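Local coordinates for protein P91 (Metagenome, PDB 4ZI5) that hydrolyses phosphotriesters as a promiscuous activity and belongs to the dienelactone hydrolase family of alpha/beta hydrolases, at residues G98-W103 against G156-M161. Residues are numbered along the deposited sequence; the frame is centred on the assembly and turned at random.
Sequences GDRAHW and GLLPEM
Arg100 reaches across to the loop 156-161 and is clasped there by Leu158, Pro159 and Met161, joining the first turn of helix 100-115 to the loop that follows strand 149-153 in this alpha/beta-hydrolase fold. The guanidinium forms the tight part. Met161 CG lies 3.4 Å above the centre of one face, and Leu158 CD2 lies over the opposite face, 3.8 Å from Arg100 CZ, so the flat group is sandwiched between a methylene of Met161 and a methyl of Leu158. Its outer end forks onto a single acceptor: Arg100 NH1 donates to Pro159 O at 2.9 Å and Arg100 NH2 to the same oxygen at 3.1 Å. Both bonds stay close to the guanidinium plane, but N-H...O angles of 147° and 137° mark them as bent, as expected when two nitrogens of one guanidinium share an oxygen. NH1 also has a salt bridge to Glu139, which would partly offset the nearby charge of Arg142. Arg100 and Met161 run past each other in opposite directions, and the Met161 chain, extended at chi2 (-177°), carries SD to 3.7 Å from Arg100 CB. Deeper in, the buried Trp103 adds a looser apolar touch, its ring edge presenting CH2 to Leu158 CD1 at 3.9 Å; Trp103 NE1 is hydrogen-bonded to Thr136 OG1, and the ring also packs near-parallel to Phe132, both in helix 132-142, near a probable nucleophile elbow. On the outer side, where Pro159 is exposed, direct packing gives way to water: one molecule donates to Glu160 O at 2.7 Å and accepts a weak bond from Arg100 NH2.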
loop_
_atom_site.group_PDB
_atom_site.type_symbol
_atom_site.label_atom_id
_atom_site.label_comp_id
_atom_site.label_asym_id
_atom_site.label_seq_id
_atom_site.Cartn_x
_atom_site.Cartn_y
_atom_site.Cartn_z
ATOM N N GLY A 98 -8.022 4.010 -29.388
ATOM C CA GLY A 98 -7.622 3.782 -30.790
ATOM C C GLY A 98 -6.546 4.729 -31.325
ATOM O O GLY A 98 -6.097 4.550 -32.468
ATOM N N ASP A 99 -6.148 5.743 -30.530
ATOM C CA ASP A 99 -5.088 6.667 -30.922
ATOM C C ASP A 99 -4.403 7.183 -29.671
ATOM O O ASP A 99 -4.715 8.257 -29.173
ATOM C CB ASP A 99 -5.669 7.812 -31.760
ATOM C CG ASP A 99 -4.605 8.736 -32.338
ATOM O OD1 ASP A 99 -3.397 8.679 -31.984
ATOM O OD2 ASP A 99 -5.018 9.550 -33.178
ATOM N N ARG A 100 -3.472 6.376 -29.174
ATOM C CA ARG A 100 -2.801 6.655 -27.902
ATOM C C ARG A 100 -1.886 7.871 -27.981
ATOM O O ARG A 100 -1.725 8.609 -26.983
ATOM C CB ARG A 100 -2.090 5.398 -27.399
ATOM C CG ARG A 100 -3.094 4.332 -26.972
ATOM C CD ARG A 100 -2.490 2.956 -26.780
ATOM N NE ARG A 100 -1.733 2.903 -25.545
ATOM C CZ ARG A 100 -1.164 1.815 -25.036
ATOM N NH1 ARG A 100 -0.495 1.927 -23.888
ATOM N NH2 ARG A 100 -1.247 0.628 -25.648
ATOM N N ALA A 101 -1.340 8.151 -29.168
ATOM C CA ALA A 101 -0.586 9.379 -29.360
ATOM C C ALA A 101 -1.454 10.629 -29.117
ATOM O O ALA A 101 -1.013 11.596 -28.479
ATOM C CB ALA A 101 0.077 9.407 -30.757
ATOM N N HIS A 102 -2.666 10.618 -29.635
ATOM C CA HIS A 102 -3.631 11.706 -29.420
ATOM C C HIS A 102 -4.015 11.824 -27.940
ATOM O O HIS A 102 -4.073 12.918 -27.370
ATOM C CB HIS A 102 -4.871 11.460 -30.291
ATOM C CG HIS A 102 -6.127 12.061 -29.767
ATOM N ND1 HIS A 102 -6.436 13.391 -29.934
ATOM C CD2 HIS A 102 -7.160 11.508 -29.093
ATOM C CE1 HIS A 102 -7.608 13.632 -29.376
ATOM N NE2 HIS A 102 -8.068 12.508 -28.855
ATOM N N TRP A 103 -4.272 10.683 -27.331
ATOM C CA TRP A 103 -4.571 10.600 -25.895
ATOM C C TRP A 103 -3.459 11.233 -25.055
ATOM O O TRP A 103 -3.709 12.069 -24.184
ATOM C CB TRP A 103 -4.779 9.137 -25.565
ATOM C CG TRP A 103 -5.182 8.783 -24.145
ATOM C CD1 TRP A 103 -5.488 9.619 -23.113
ATOM C CD2 TRP A 103 -5.352 7.462 -23.662
ATOM N NE1 TRP A 103 -5.813 8.880 -21.983
ATOM C CE2 TRP A 103 -5.730 7.552 -22.299
ATOM C CE3 TRP A 103 -5.174 6.191 -24.237
ATOM C CZ2 TRP A 103 -5.979 6.421 -21.518
ATOM C CZ3 TRP A 103 -5.417 5.070 -23.456
ATOM C CH2 TRP A 103 -5.808 5.191 -22.113
ATOM N N GLY A 156 -8.014 1.627 -15.344
ATOM C CA GLY A 156 -8.083 0.554 -16.339
ATOM C C GLY A 156 -6.846 0.653 -17.202
ATOM O O GLY A 156 -6.923 1.082 -18.341
ATOM N N LEU A 157 -5.728 0.218 -16.655
ATOM C CA LEU A 157 -4.438 0.378 -17.263
ATOM C C LEU A 157 -4.317 -0.444 -18.545
ATOM O O LEU A 157 -4.942 -1.481 -18.674
ATOM C CB LEU A 157 -3.342 -0.022 -16.282
ATOM C CG LEU A 157 -3.375 0.602 -14.880
ATOM C CD1 LEU A 157 -2.168 0.104 -14.115
ATOM C CD2 LEU A 157 -3.424 2.138 -14.907
ATOM N N LEU A 158 -3.550 0.063 -19.504
ATOM C CA LEU A 158 -3.217 -0.660 -20.734
ATOM C C LEU A 158 -1.777 -1.154 -20.692
ATOM O O LEU A 158 -0.917 -0.479 -20.136
ATOM C CB LEU A 158 -3.375 0.277 -21.960
ATOM C CG LEU A 158 -4.780 0.488 -22.529
ATOM C CD1 LEU A 158 -5.689 1.277 -21.608
ATOM C CD2 LEU A 158 -4.716 1.193 -23.888
ATOM N N PRO A 159 -1.488 -2.298 -21.335
ATOM C CA PRO A 159 -0.086 -2.619 -21.586
ATOM C C PRO A 159 0.569 -1.533 -22.435
ATOM O O PRO A 159 -0.123 -0.820 -23.205
ATOM C CB PRO A 159 -0.136 -3.931 -22.397
ATOM C CG PRO A 159 -1.558 -4.373 -22.417
ATOM C CD PRO A 159 -2.414 -3.213 -22.039
ATOM N N GLU A 160 1.880 -1.422 -22.312
ATOM C CA GLU A 160 2.620 -0.346 -22.992
ATOM C C GLU A 160 2.566 -0.510 -24.524
ATOM O O GLU A 160 2.294 -1.587 -25.020
ATOM C CB GLU A 160 4.071 -0.332 -22.527
ATOM C CG GLU A 160 4.921 -1.454 -23.144
ATOM C CD GLU A 160 6.271 -1.669 -22.489
ATOM O OE1 GLU A 160 6.912 -2.695 -22.834
ATOM O OE2 GLU A 160 6.716 -0.831 -21.661
ATOM N N MET A 161 2.846 0.577 -25.236
ATOM C CA MET A 161 3.108 0.550 -26.677
ATOM C C MET A 161 4.555 0.192 -26.969
ATOM O O MET A 161 5.462 0.573 -26.216
ATOM C CB MET A 161 2.873 1.937 -27.298
ATOM C CG MET A 161 1.496 2.513 -27.074
ATOM S SD MET A 161 1.314 4.088 -27.930
ATOM C CE MET A 161 0.971 3.427 -29.564
HETATM O O HOH W 1 -0.151 -2.269 -26.049
#